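Local coordinates for protein beta-glucosidase (Chaetomella raphigera, PDB 6JXG) that probably hydrolyses terminal, non-reducing beta-D-glucosyl residues to release beta-D-glucose, as a secreted family 3 glycoside hydrolase of cellulose breakdown, at residues I612-T617 with F668-K673; E53-D58 with V304-W309. All blocks are in the same frame, centred on the assembly; numbering follows the deposited sequence.

The two contacts sit on opposite sides of the chain's centre, about 42 Å apart between their centres and about 25 Å between nearest atoms, and they share no strand, helix or sheet. Contact 2 comes first along the chain: it ties strand 55-57, in the mixed sheet of the TIM-barrel-type N-terminal domain, to the loop between helices 278-294 and 323-332. It is complete before contact 1 begins. Contact 1 joins strands 612-622 and 663-671, two neighbours in the three-stranded antiparallel sheet of the fibronectin type III-like region near the C-terminus. Each contact is thus internal to its own part of this multidomain hydrolase, one joining strand to loop, the other strand to strand.

Contact 1: residues I612-T617 with F668-K673; sequences IVATVT and FNLRRK
Strands 612-622 and 663-671 run antiparallel in the three-stranded sheet of the fibronectin type III-like fold, and a classic beta bulge interrupts their register. At the bulge Val613 and Ala614 both face Leu670: Val613 N gives a 2.8 Å bond to Leu670 O, nearly along the C=O axis, while Ala614 N adds a weak one. Beyond it the pairing is regular, with Leu670 N to Ala614 O nearly straight (170°) and Val616 and Phe668 bonded both ways through their backbones. Leu670 can be followed outward: CB lies 3.6 Å from Ala614 O, CG, anti to the residue's own carbonyl carbon, stays near the same oxygen, and CD1 ends 4.1 Å from both Ala614 CB and Val616 CG2. On this same face Val616 CG1 meets Phe668 CD2, and strand 628-637 packs on Phe668 and Leu670 through Leu634. On the other face Thr615 and Asn669 lie side by side, and Thr615 OG1 donates to Asn669 OD1 (2.8 Å) in the plane of the Asn669 side-chain carbonyl. A valine here would lose the hydroxyl donor and would probably leave the Asn669 amide less firmly oriented. Next along the chain, Arg672 bends at chi3; its NH2 forms a salt bridge with Asp611 and its NE hydrogen-bonds to Gly608 O. Val613 CG1 sits 3.6 Å above one face of the Arg672 guanidinium, offset toward the rim.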
loop_
_atom_site.group_PDB
_atom_site.type_symbol
_atom_site.label_atom_id
_atom_site.label_comp_id
_atom_site.label_asym_id
_atom_site.label_seq_id
_atom_site.Cartn_x
_atom_site.Cartn_y
_atom_site.Cartn_z
ATOM N N ILE A 612 11.340 18.168 -13.093
ATOM C CA ILE A 612 10.941 17.482 -14.286
ATOM C C ILE A 612 11.961 17.807 -15.388
ATOM O O ILE A 612 12.178 18.963 -15.688
ATOM C CB ILE A 612 9.556 17.883 -14.676
ATOM C CG1 ILE A 612 8.558 17.463 -13.582
ATOM C CG2 ILE A 612 9.199 17.284 -16.035
ATOM C CD1 ILE A 612 8.448 15.954 -13.442
ATOM N N VAL A 613 12.664 16.811 -15.896
ATOM C CA VAL A 613 13.707 17.033 -16.918
ATOM C C VAL A 613 13.288 16.574 -18.305
ATOM O O VAL A 613 13.901 16.968 -19.284
ATOM C CB VAL A 613 15.064 16.427 -16.513
ATOM C CG1 VAL A 613 15.542 17.102 -15.208
ATOM C CG2 VAL A 613 14.995 14.937 -16.282
ATOM N N ALA A 614 12.243 15.753 -18.420
ATOM C CA ALA A 614 11.868 15.207 -19.730
ATOM C C ALA A 614 10.431 14.776 -19.721
ATOM O O ALA A 614 9.849 14.543 -18.674
ATOM C CB ALA A 614 12.736 14.000 -20.058
ATOM N N THR A 615 9.828 14.693 -20.904
ATOM C CA THR A 615 8.471 14.264 -21.001
ATOM C C THR A 615 8.340 13.342 -22.211
ATOM O O THR A 615 8.934 13.609 -23.259
ATOM C CB THR A 615 7.570 15.477 -21.241
ATOM O OG1 THR A 615 7.549 16.263 -20.071
ATOM C CG2 THR A 615 6.139 15.069 -21.478
ATOM N N VAL A 616 7.552 12.276 -22.038
ATOM C CA VAL A 616 7.295 11.290 -23.075
ATOM C C VAL A 616 5.775 11.275 -23.302
ATOM O O VAL A 616 4.993 11.414 -22.295
ATOM C CB VAL A 616 7.789 9.902 -22.600
ATOM C CG1 VAL A 616 7.327 8.772 -23.503
ATOM C CG2 VAL A 616 9.292 9.917 -22.388
ATOM N N THR A 617 5.330 11.165 -24.583
ATOM C CA THR A 617 3.945 11.013 -24.843
ATOM C C THR A 617 3.664 9.917 -25.823
ATOM O O THR A 617 4.560 9.432 -26.512
ATOM C CB THR A 617 3.216 12.291 -25.312
ATOM O OG1 THR A 617 3.543 12.581 -26.672
ATOM C CG2 THR A 617 3.605 13.489 -24.399
ATOM N N PHE A 668 3.891 11.171 -19.791
ATOM C CA PHE A 668 4.721 10.727 -18.682
ATOM C C PHE A 668 5.764 11.803 -18.422
ATOM O O PHE A 668 6.630 11.970 -19.253
ATOM C CB PHE A 668 5.444 9.378 -18.987
ATOM C CG PHE A 668 4.541 8.344 -19.613
ATOM C CD1 PHE A 668 3.521 7.732 -18.845
ATOM C CD2 PHE A 668 4.610 8.064 -20.962
ATOM C CE1 PHE A 668 2.689 6.739 -19.394
ATOM C CE2 PHE A 668 3.705 7.123 -21.539
ATOM C CZ PHE A 668 2.759 6.442 -20.743
ATOM N N ASN A 669 5.693 12.474 -17.266
ATOM C CA ASN A 669 6.730 13.447 -16.858
ATOM C C ASN A 669 7.797 12.813 -15.974
ATOM O O ASN A 669 7.483 12.164 -14.946
ATOM C CB ASN A 669 6.047 14.615 -16.163
ATOM C CG ASN A 669 5.106 15.348 -17.076
ATOM O OD1 ASN A 669 5.484 15.738 -18.198
ATOM N ND2 ASN A 669 3.862 15.512 -16.637
ATOM N N LEU A 670 9.043 12.940 -16.408
ATOM C CA LEU A 670 10.156 12.282 -15.785
ATOM C C LEU A 670 10.956 13.244 -14.908
ATOM O O LEU A 670 11.358 14.360 -15.340
ATOM C CB LEU A 670 11.099 11.657 -16.826
ATOM C CG LEU A 670 10.497 10.530 -17.627
ATOM C CD1 LEU A 670 11.350 10.271 -18.886
ATOM C CD2 LEU A 670 10.445 9.271 -16.767
ATOM N N ARG A 671 11.131 12.840 -13.663
ATOM C CA ARG A 671 11.990 13.580 -12.745
ATOM C C ARG A 671 13.440 13.215 -13.032
ATOM O O ARG A 671 13.728 12.132 -13.523
ATOM C CB ARG A 671 11.648 13.194 -11.294
ATOM C CG ARG A 671 10.250 13.588 -10.827
ATOM C CD ARG A 671 9.909 12.894 -9.537
ATOM N NE ARG A 671 9.918 11.425 -9.706
ATOM C CZ ARG A 671 9.617 10.607 -8.715
ATOM N NH1 ARG A 671 9.248 11.079 -7.522
ATOM N NH2 ARG A 671 9.718 9.324 -8.903
ATOM N N ARG A 672 14.370 14.060 -12.669
ATOM C CA ARG A 672 15.758 13.691 -12.783
ATOM C C ARG A 672 16.053 12.370 -12.102
ATOM O O ARG A 672 16.801 11.543 -12.615
ATOM C CB ARG A 672 16.657 14.839 -12.189
ATOM C CG ARG A 672 18.137 14.507 -12.183
ATOM C CD ARG A 672 19.124 15.730 -12.182
ATOM N NE ARG A 672 18.414 16.945 -11.958
ATOM C CZ ARG A 672 18.241 17.984 -12.748
ATOM N NH1 ARG A 672 18.825 18.175 -13.900
ATOM N NH2 ARG A 672 17.454 18.905 -12.280
ATOM N N LYS A 673 15.476 12.158 -10.901
ATOM C CA LYS A 673 15.655 10.915 -10.148
ATOM C C LYS A 673 15.214 9.691 -10.938
ATOM O O LYS A 673 15.768 8.631 -10.773
ATOM C CB LYS A 673 14.875 10.966 -8.815
ATOM C CG LYS A 673 15.350 9.903 -7.860
ATOM C CD LYS A 673 14.622 10.011 -6.491
ATOM C CE LYS A 673 15.174 9.051 -5.472
ATOM N NZ LYS A 673 14.502 9.096 -4.136
#

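Contact 2: residues E53-D58 with V304-W309; sequences ELCYQD and VTWSSW
The Trp306 indole has Val304 CG1 on one face, 3.7 Å above the plane and offset toward the rim, with Gln57 OE1 and Ser308 N at its edge in plane. Ser308 CB lies over the centre of the Trp309 ring, whose edge-to-face partner is Trp34. Both Trp306 and Trp309 sit in the loop between helices 278-294 and 323-332, which lies against strand 55-57 of the TIM-barrel-type domain. Gln57 and Trp306 meet tip to tip, OE1 coming 3.6 Å from CH2, with amide and ring planes 80° apart. Gln57 gets there by an extended first torsion, CG anti to the backbone N, followed by a bend at chi2. Its buried amide is well satisfied: OE1 accepts from Val40 N, and NE2 donates both to Arg64 O and to Ser308 OG. Ser308 OG also bonds to Pro38 O, while Trp306 NE1 is taken by Leu101 O. Two residues earlier on the strand, Cys55 SG, in a disulfide with Cys39, approaches the Trp306 ring obliquely and rests 4.0 Å from Val304 CG2. An ST turn shapes the loop where Trp309 N donates to Ser307 OG. The cross-segment bond from Gln57 NE2 to Ser308 OG measures 3.0 Å, is close to straight at 164°, and keeps the hydroxyl oxygen close to the amide plane.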
loop_
_atom_site.group_PDB
_atom_site.type_symbol
_atom_site.label_atom_id
_atom_site.label_comp_id
_atom_site.label_asym_id
_atom_site.label_seq_id
_atom_site.Cartn_x
_atom_site.Cartn_y
_atom_site.Cartn_z
ATOM N N GLU A 53 -4.107 15.975 24.181
ATOM C CA GLU A 53 -3.611 14.657 24.354
ATOM C C GLU A 53 -3.475 14.032 22.952
ATOM O O GLU A 53 -4.427 13.459 22.433
ATOM C CB GLU A 53 -4.567 13.888 25.261
ATOM C CG GLU A 53 -4.132 12.485 25.638
ATOM C CD GLU A 53 -5.082 11.797 26.598
ATOM O OE1 GLU A 53 -5.119 10.567 26.686
ATOM O OE2 GLU A 53 -5.775 12.500 27.284
ATOM N N LEU A 54 -2.301 14.129 22.322
ATOM C CA LEU A 54 -2.169 13.705 20.920
ATOM C C LEU A 54 -2.619 12.265 20.704
ATOM O O LEU A 54 -2.192 11.365 21.449
ATOM C CB LEU A 54 -0.755 13.861 20.364
ATOM C CG LEU A 54 -0.309 15.327 20.313
ATOM C CD1 LEU A 54 1.211 15.382 20.118
ATOM C CD2 LEU A 54 -0.978 16.052 19.159
ATOM N N CYS A 55 -3.432 12.060 19.656
ATOM C CA CYS A 55 -4.134 10.794 19.413
ATOM C C CYS A 55 -3.520 10.171 18.143
ATOM O O CYS A 55 -3.555 10.804 17.057
ATOM C CB CYS A 55 -5.630 11.046 19.222
ATOM S SG CYS A 55 -6.578 9.576 18.652
ATOM N N TYR A 56 -2.950 8.967 18.326
ATOM C CA TYR A 56 -2.372 8.189 17.230
ATOM C C TYR A 56 -3.287 6.985 17.019
ATOM O O TYR A 56 -3.512 6.189 17.983
ATOM C CB TYR A 56 -0.992 7.689 17.647
ATOM C CG TYR A 56 0.102 8.734 17.839
ATOM C CD1 TYR A 56 1.161 8.857 16.931
ATOM C CD2 TYR A 56 0.132 9.519 18.941
ATOM C CE1 TYR A 56 2.135 9.767 17.130
ATOM C CE2 TYR A 56 1.103 10.468 19.144
ATOM C CZ TYR A 56 2.128 10.581 18.238
ATOM O OH TYR A 56 3.108 11.510 18.477
ATOM N N GLN A 57 -3.801 6.842 15.806
ATOM C CA GLN A 57 -4.795 5.826 15.534
ATOM C C GLN A 57 -4.463 5.038 14.232
ATOM O O GLN A 57 -4.163 5.621 13.192
ATOM C CB GLN A 57 -6.214 6.398 15.472
ATOM C CG GLN A 57 -7.307 5.335 15.551
ATOM C CD GLN A 57 -7.479 4.808 16.974
ATOM O OE1 GLN A 57 -6.853 5.303 17.937
ATOM N NE2 GLN A 57 -8.352 3.810 17.129
ATOM N N ASP A 58 -4.583 3.719 14.329
ATOM C CA ASP A 58 -4.548 2.841 13.115
ATOM C C ASP A 58 -5.849 3.081 12.283
ATOM O O ASP A 58 -6.863 3.649 12.786
ATOM C CB ASP A 58 -4.508 1.382 13.518
ATOM C CG ASP A 58 -3.165 0.908 14.019
ATOM O OD1 ASP A 58 -2.187 1.331 13.410
ATOM O OD2 ASP A 58 -3.114 0.118 15.011
ATOM N N VAL A 304 -11.408 14.072 20.883
ATOM C CA VAL A 304 -11.753 12.661 20.866
ATOM C C VAL A 304 -12.857 12.453 21.900
ATOM O O VAL A 304 -12.642 12.818 23.057
ATOM C CB VAL A 304 -10.502 11.836 21.232
ATOM C CG1 VAL A 304 -10.860 10.389 21.509
ATOM C CG2 VAL A 304 -9.497 11.959 20.062
ATOM N N THR A 305 -14.001 11.872 21.514
ATOM C CA THR A 305 -15.117 11.588 22.463
ATOM C C THR A 305 -15.463 10.111 22.494
ATOM O O THR A 305 -16.521 9.673 22.939
ATOM C CB THR A 305 -16.356 12.450 22.102
ATOM O OG1 THR A 305 -16.938 12.006 20.870
ATOM C CG2 THR A 305 -15.930 13.975 21.949
ATOM N N TRP A 306 -14.543 9.292 21.995
ATOM C CA TRP A 306 -14.771 7.886 21.876
ATOM C C TRP A 306 -13.562 7.122 22.517
ATOM O O TRP A 306 -12.543 7.742 22.899
ATOM C CB TRP A 306 -14.877 7.444 20.395
ATOM C CG TRP A 306 -13.853 8.035 19.550
ATOM C CD1 TRP A 306 -13.938 9.185 18.932
ATOM C CD2 TRP A 306 -12.541 7.532 19.301
ATOM N NE1 TRP A 306 -12.781 9.486 18.292
ATOM C CE2 TRP A 306 -11.899 8.457 18.496
ATOM C CE3 TRP A 306 -11.845 6.375 19.687
ATOM C CZ2 TRP A 306 -10.595 8.298 18.081
ATOM C CZ3 TRP A 306 -10.514 6.217 19.239
ATOM C CH2 TRP A 306 -9.947 7.112 18.407
ATOM N N SER A 307 -13.693 5.821 22.635
ATOM C CA SER A 307 -12.544 4.979 23.040
ATOM C C SER A 307 -12.366 3.822 22.094
ATOM O O SER A 307 -13.335 3.173 21.660
ATOM C CB SER A 307 -12.754 4.444 24.487
ATOM O OG SER A 307 -11.723 3.641 25.050
ATOM N N SER A 308 -11.092 3.471 21.844
ATOM C CA SER A 308 -10.766 2.205 21.161
ATOM C C SER A 308 -11.201 0.976 21.918
ATOM O O SER A 308 -11.329 -0.098 21.333
ATOM C CB SER A 308 -9.241 2.177 20.951
ATOM O OG SER A 308 -8.830 3.199 20.001
ATOM N N TRP A 309 -11.379 1.076 23.236
ATOM C CA TRP A 309 -11.426 -0.119 24.089
ATOM C C TRP A 309 -12.862 -0.362 24.646
ATOM O O TRP A 309 -13.082 -1.297 25.387
ATOM C CB TRP A 309 -10.430 0.012 25.250
ATOM C CG TRP A 309 -9.179 0.744 24.864
ATOM C CD1 TRP A 309 -8.773 1.975 25.281
ATOM C CD2 TRP A 309 -8.229 0.324 23.873
ATOM N NE1 TRP A 309 -7.613 2.355 24.627
ATOM C CE2 TRP A 309 -7.233 1.334 23.795
ATOM C CE3 TRP A 309 -8.084 -0.823 23.106
ATOM C CZ2 TRP A 309 -6.214 1.264 22.911
ATOM C CZ3 TRP A 309 -7.024 -0.911 22.266
ATOM C CH2 TRP A 309 -6.100 0.099 22.183
#